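Local structure of papain inhibitor (Streptomyces mobaraensis, 5NTB) at residues P26-A29 with S30-D33; D84-Q87 with A88-A91; E59-N63 with G64-R68. The protein inhibits the cysteine proteases papain and bromelain and the serine protease trypsin, and serves as a glutamine and lysine donor substrate for transglutaminase. All blocks are in the same frame, centred on the assembly; numbering follows the deposited sequence. Where two conformers were deposited one is given.

Contact 1: P26-A29 with S30-D33; sequences PIDA and SSQD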
# COMPACT_ATOMS: atom_id res chain seq x y z
N PRO A 26 -2.58 -7.48 13.15
CA PRO A 26 -3.28 -8.52 12.38
C PRO A 26 -3.93 -7.95 11.13
O PRO A 26 -4.62 -6.93 11.19
CB PRO A 26 -4.33 -9.04 13.38
CG PRO A 26 -4.54 -7.91 14.32
CD PRO A 26 -3.20 -7.26 14.47
N ILE A 27 -3.70 -8.62 10.01
CA ILE A 27 -4.26 -8.19 8.73
C ILE A 27 -4.93 -9.37 8.05
O ILE A 27 -4.54 -10.53 8.23
CB ILE A 27 -3.18 -7.58 7.81
CG1 ILE A 27 -2.14 -8.63 7.40
CG2 ILE A 27 -2.52 -6.39 8.48
CD1 ILE A 27 -1.21 -8.16 6.27
N ASP A 28 -5.95 -9.06 7.27
CA ASP A 28 -6.57 -10.01 6.35
C ASP A 28 -6.77 -9.25 5.05
O ASP A 28 -7.74 -8.51 4.91
CB ASP A 28 -7.88 -10.54 6.92
CG ASP A 28 -8.60 -11.47 5.95
OD1 ASP A 28 -8.09 -11.69 4.83
OD2 ASP A 28 -9.66 -12.01 6.33
N ALA A 29 -5.84 -9.43 4.11
CA ALA A 29 -5.88 -8.63 2.89
C ALA A 29 -7.03 -9.02 1.96
O ALA A 29 -7.31 -8.27 1.02
CB ALA A 29 -4.55 -8.76 2.16
N SER A 30 -7.69 -10.15 2.20
CA SER A 30 -8.87 -10.48 1.41
C SER A 30 -10.11 -9.70 1.84
O SER A 30 -11.06 -9.59 1.05
CB SER A 30 -9.18 -11.97 1.51
OG SER A 30 -9.77 -12.25 2.77
N SER A 31 -10.12 -9.16 3.06
CA SER A 31 -11.31 -8.50 3.57
C SER A 31 -11.07 -7.13 4.18
O SER A 31 -12.02 -6.54 4.71
CB SER A 31 -12.00 -9.39 4.62
OG SER A 31 -11.16 -9.58 5.73
N GLN A 32 -9.85 -6.60 4.13
CA GLN A 32 -9.58 -5.30 4.73
C GLN A 32 -8.86 -4.42 3.72
O GLN A 32 -8.02 -4.90 2.96
CB GLN A 32 -8.71 -5.42 5.98
CG GLN A 32 -9.38 -6.15 7.11
CD GLN A 32 -8.44 -6.38 8.27
OE1 GLN A 32 -7.22 -6.54 8.08
NE2 GLN A 32 -8.99 -6.39 9.48
N ASP A 33 -9.20 -3.13 3.73
CA ASP A 33 -8.48 -2.13 2.94
C ASP A 33 -7.14 -1.82 3.61
O ASP A 33 -7.10 -1.37 4.76
CB ASP A 33 -9.27 -0.84 2.81
CG ASP A 33 -10.43 -0.94 1.86
OD1 ASP A 33 -10.50 -1.92 1.09
OD2 ASP A 33 -11.27 -0.01 1.86
O HOH W 1 -7.72 -7.10 11.91
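Asp28 grips Ser30 twice through a single carboxylate oxygen. Asp28 OD1 accepts from Ser30 OG at 2.7 Å, on its syn side, and from Ser30 N at 3.1 Å, which sits farther above the carboxylate plane; both donors approach from the same face of that plane. The serine can offer both because its OG is folded back between its own backbone N and carbonyl carbon (chi1 76°). The second carboxylate oxygen, Asp28 OD2, comes within 2.9 Å of Ser31 OG, and the carboxylate lies beside both serine side chains. The backbone reverses here: Ser31 N donates to Asp28 O over 3.1 Å, approaching from above the carbonyl plane. The returning chain then sends Gln32 back alongside strand 26-28. Extended beyond CG, this side chain passes Asp28 O with its CB 3.4 Å away, and its OE1 accepts from Asp28 N at 2.9 Å, the donor lying well above the amide plane. The other amide arm continues the link: Gln32 NE2 donates to a water that in turn donates to Pro26 O. Farther out, Ile27 packs on Tyr15 and Leu34, Ala29 makes backbone hydrogen bonds to Asp17 and Ala88, and Asp33 forms a salt bridge with Lys92. The side-chain bond from Asp28 to Ser30 N combined with the backbone bond to Ser31 N makes an Asx turn laid over a type I beta turn, here closing strand 26-28 in a protein of the double-psi beta-barrel family.

Contact 2: D84-Q87 with A88-A91; sequences DLSQ and AAFA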
# COMPACT_ATOMS: atom_id res chain seq x y z
N ASP A 84 1.52 -2.60 -3.24
CA ASP A 84 0.82 -3.88 -3.20
C ASP A 84 -0.39 -3.67 -2.31
O ASP A 84 -0.29 -3.69 -1.07
CB ASP A 84 1.75 -4.98 -2.68
CG ASP A 84 1.41 -6.37 -3.19
OD1 ASP A 84 0.55 -6.52 -4.07
OD2 ASP A 84 2.04 -7.33 -2.71
N LEU A 85 -1.54 -3.41 -2.92
CA LEU A 85 -2.76 -3.20 -2.17
C LEU A 85 -3.31 -4.52 -1.68
O LEU A 85 -3.07 -5.57 -2.28
CB LEU A 85 -3.82 -2.51 -3.04
CG LEU A 85 -3.60 -1.03 -3.32
CD1 LEU A 85 -4.62 -0.60 -4.37
CD2 LEU A 85 -3.79 -0.20 -2.07
N SER A 86 -4.08 -4.48 -0.61
CA SER A 86 -4.90 -5.64 -0.32
C SER A 86 -5.81 -5.93 -1.50
O SER A 86 -6.20 -5.04 -2.26
CB SER A 86 -5.70 -5.42 0.96
OG SER A 86 -6.65 -4.38 0.80
N GLN A 87 -6.13 -7.22 -1.68
CA GLN A 87 -7.13 -7.62 -2.66
C GLN A 87 -8.41 -6.80 -2.50
O GLN A 87 -8.99 -6.33 -3.49
CB GLN A 87 -7.42 -9.11 -2.50
CG GLN A 87 -8.32 -9.69 -3.55
CD GLN A 87 -8.70 -11.12 -3.24
OE1 GLN A 87 -8.49 -12.00 -4.07
NE2 GLN A 87 -9.23 -11.36 -2.06
N ALA A 88 -8.83 -6.60 -1.26
CA ALA A 88 -10.07 -5.87 -1.00
C ALA A 88 -9.99 -4.43 -1.49
O ALA A 88 -10.95 -3.91 -2.07
CB ALA A 88 -10.39 -5.93 0.50
N ALA A 89 -8.85 -3.76 -1.27
CA ALA A 89 -8.73 -2.38 -1.73
C ALA A 89 -8.58 -2.31 -3.25
O ALA A 89 -9.18 -1.44 -3.90
CB ALA A 89 -7.53 -1.71 -1.06
N PHE A 90 -7.77 -3.20 -3.82
CA PHE A 90 -7.53 -3.19 -5.27
C PHE A 90 -8.84 -3.28 -6.04
O PHE A 90 -9.05 -2.55 -7.02
CB PHE A 90 -6.60 -4.34 -5.61
CG PHE A 90 -6.15 -4.39 -7.05
CD1 PHE A 90 -7.01 -4.83 -8.04
CD2 PHE A 90 -4.84 -4.07 -7.38
CE1 PHE A 90 -6.58 -4.91 -9.36
CE2 PHE A 90 -4.40 -4.17 -8.70
CZ PHE A 90 -5.28 -4.59 -9.68
N ALA A 91 -9.74 -4.16 -5.59
CA ALA A 91 -11.00 -4.41 -6.28
C ALA A 91 -11.88 -3.17 -6.33
O ALA A 91 -12.76 -3.09 -7.20
CB ALA A 91 -11.74 -5.54 -5.59
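With chi1 at 66°, Ser86 holds its OG between its own backbone N and carbonyl carbon, and in that position the oxygen accepts from Ala89 N at 3.1 Å. This is an N-cap: Ser86 ends strand 82-86 and at the same time starts the short helix 87-90. A different torsion serves Leu85, whose CG stands anti to its carbonyl carbon (chi1 -74°), which brings Leu85 CD1 to Phe90 and Leu85 CD2 to Ala89 CB (4.2 Å). Phe90 N donates to Ser86 O over 2.9 Å in a nearly straight bond that runs close to the direction of the carbonyl, and Ala91 N follows with a bond to Gln87 O at 3.1 Å. Ser86 is therefore gripped at both oxygens, its side chain by the third residue on and its carbonyl by the fourth. The hydroxyl is buried and has further partners: it is hydrogen-bonded to Gln32 O and to Leu34 N, which fixes its rotation and joins the cap to the chain ahead of strand 35-38. Ala89 CB rests 3.4 Å from Ser86 OG and also packs on Ile67 and Val69 of strand 65-75. The Phe90 ring is directed away from the turn, toward Met12 and Leu96, and makes an edge-to-face contact with Tyr14. Its CB stays behind, 3.4 Å from Ser86 O. Apolar contact between strand and helix falls to Leu85, whose CB meets Phe90 CB at 4.2 Å, whereas its CD1 approaches Phe90 CA at 4.0 Å.

Contact 3: E59-N63 with G64-R68; sequences EVSYN and GRTIR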
# COMPACT_ATOMS: atom_id res chain seq x y z
N GLU A 59 -3.35 7.58 -0.43
CA GLU A 59 -4.47 7.87 -1.32
C GLU A 59 -4.04 7.38 -2.69
O GLU A 59 -2.97 7.78 -3.18
CB GLU A 59 -4.81 9.36 -1.33
CG GLU A 59 -5.62 9.75 -0.10
CD GLU A 59 -6.06 11.20 -0.11
OE1 GLU A 59 -6.51 11.68 0.95
OE2 GLU A 59 -5.97 11.84 -1.18
N VAL A 60 -4.83 6.49 -3.27
CA VAL A 60 -4.52 5.83 -4.54
C VAL A 60 -5.58 6.22 -5.54
O VAL A 60 -6.78 6.06 -5.27
CB VAL A 60 -4.46 4.30 -4.40
CG1 VAL A 60 -3.98 3.68 -5.72
CG2 VAL A 60 -3.57 3.90 -3.25
N SER A 61 -5.15 6.69 -6.70
CA SER A 61 -6.06 7.14 -7.74
C SER A 61 -5.83 6.33 -9.00
O SER A 61 -4.68 6.14 -9.43
CB SER A 61 -5.87 8.63 -8.04
OG SER A 61 -6.02 9.39 -6.86
N TYR A 62 -6.92 5.85 -9.58
CA TYR A 62 -6.85 5.19 -10.87
C TYR A 62 -8.18 5.41 -11.57
O TYR A 62 -9.23 5.26 -10.95
CB TYR A 62 -6.57 3.69 -10.72
CG TYR A 62 -6.63 2.94 -12.02
CD1 TYR A 62 -5.76 3.24 -13.04
CD2 TYR A 62 -7.57 1.94 -12.22
CE1 TYR A 62 -5.82 2.57 -14.25
CE2 TYR A 62 -7.63 1.26 -13.40
CZ TYR A 62 -6.75 1.58 -14.41
OH TYR A 62 -6.82 0.89 -15.60
N ASN A 63 -8.12 5.79 -12.84
CA ASN A 63 -9.32 5.85 -13.68
C ASN A 63 -10.38 6.75 -13.06
O ASN A 63 -11.57 6.47 -13.13
CB ASN A 63 -9.88 4.44 -13.91
CG ASN A 63 -9.97 4.08 -15.38
OD1 ASN A 63 -10.08 4.96 -16.24
ND2 ASN A 63 -9.95 2.78 -15.68
N GLY A 64 -9.93 7.84 -12.43
CA GLY A 64 -10.84 8.84 -11.90
C GLY A 64 -11.42 8.55 -10.54
O GLY A 64 -12.25 9.34 -10.06
N ARG A 65 -11.04 7.45 -9.90
CA ARG A 65 -11.48 7.11 -8.56
C ARG A 65 -10.31 7.15 -7.61
O ARG A 65 -9.19 6.75 -7.96
CB ARG A 65 -12.10 5.71 -8.53
CG ARG A 65 -13.41 5.58 -9.28
CD ARG A 65 -14.03 4.21 -9.07
NE ARG A 65 -15.16 4.00 -9.97
CZ ARG A 65 -15.04 3.61 -11.24
NH1 ARG A 65 -13.84 3.36 -11.76
NH2 ARG A 65 -16.13 3.47 -11.99
N THR A 66 -10.55 7.63 -6.39
CA THR A 66 -9.52 7.67 -5.36
C THR A 66 -10.03 7.00 -4.10
O THR A 66 -11.17 7.24 -3.68
CB THR A 66 -9.11 9.11 -5.07
OG1 THR A 66 -8.56 9.70 -6.26
CG2 THR A 66 -8.05 9.13 -3.97
N ILE A 67 -9.20 6.14 -3.52
CA ILE A 67 -9.47 5.52 -2.23
C ILE A 67 -8.33 5.86 -1.28
O ILE A 67 -7.24 6.24 -1.69
CB ILE A 67 -9.64 3.99 -2.32
CG1 ILE A 67 -8.37 3.33 -2.84
CG2 ILE A 67 -10.85 3.61 -3.18
CD1 ILE A 67 -8.44 1.81 -2.81
N ARG A 68 -8.59 5.69 0.01
CA ARG A 68 -7.63 5.99 1.06
C ARG A 68 -7.53 4.78 1.98
O ARG A 68 -8.53 4.36 2.56
CB ARG A 68 -8.05 7.24 1.85
CG ARG A 68 -7.08 7.69 2.91
CD ARG A 68 -7.71 8.81 3.73
NE ARG A 68 -6.91 9.18 4.89
CZ ARG A 68 -6.25 10.32 5.02
NH1 ARG A 68 -5.55 10.56 6.12
NH2 ARG A 68 -6.28 11.23 4.05
O HOH W 2 -11.15 3.19 -10.60
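Gly64 and Asn63 form the tip of a tight beta hairpin, a type I' turn running from Tyr62 to Arg65 between strands 57-62 and 65-75. Gly64 takes a positive phi of 83°, as this turn requires of both its central residues, and the Asn63 side chain lays its CB over the rim of one face of the Tyr62 ring. Arg65 then closes the turn as a hydrogen-bonded pair with Tyr62: Tyr62 N donates to Arg65 O at 2.9 Å, and Arg65 N returns a bond to Tyr62 O. That carbonyl oxygen also takes a water, which accepts in turn from Arg65 NH1, in plane at the guanidinium edge, at 2.9 Å; the extended arginine is thus moored back to the turn. Thr66 faces Ser61 across a non-hydrogen-bonded pair. It is modelled in two conformers; in one, Ser61 OG and Thr66 OG1 share a hydrogen bond of 2.6 Å, which may therefore not be permanent. Both oxygens stand anti to their own carbonyl carbons (chi1 -61° in Thr66), which turns them toward each other. Ile67, on the opposite face, pairs with Val60 through two backbone bonds, Val60 N to Ile67 O at 2.9 Å and Ile67 N to Val60 O at 3.0 Å; its CG1 lies 4.3 Å from Val60 CB, and Leu93 touches both residues. Strand 104-109 continues the sheet beyond Glu59 and Ser61. In one of the two conformers of Arg68, hence tentatively, carboxylate and guanidinium planes are turned 59° apart, and Glu59 OE1 meets the guanidinium edge in a salt bridge whose hydrogen bond is weak, 3.1 Å from Arg68 NH2.

In the fold
Following the chain from the N terminus, contact 1 comes first, reversing direction after strand 26-28 and leading into strand 35-38. Contact 3 follows as the hairpin of strands 57-62 and 65-75, and contact 2 comes last, where strand 82-86 passes into helix 87-90. All three are local contacts in series; none encloses or crosses another. They nevertheless meet in space. Contacts 1 and 2 touch directly, Asp33 OD1 packing on Ala89 CA. Contact 2 packs against contact 3 through Ile67 CD1 and Ala89 O, and the hairpin and strand 82-86 reach the same sheet. The helix thus touches both of the others, whose centres lie about 19 Å apart and which do not touch.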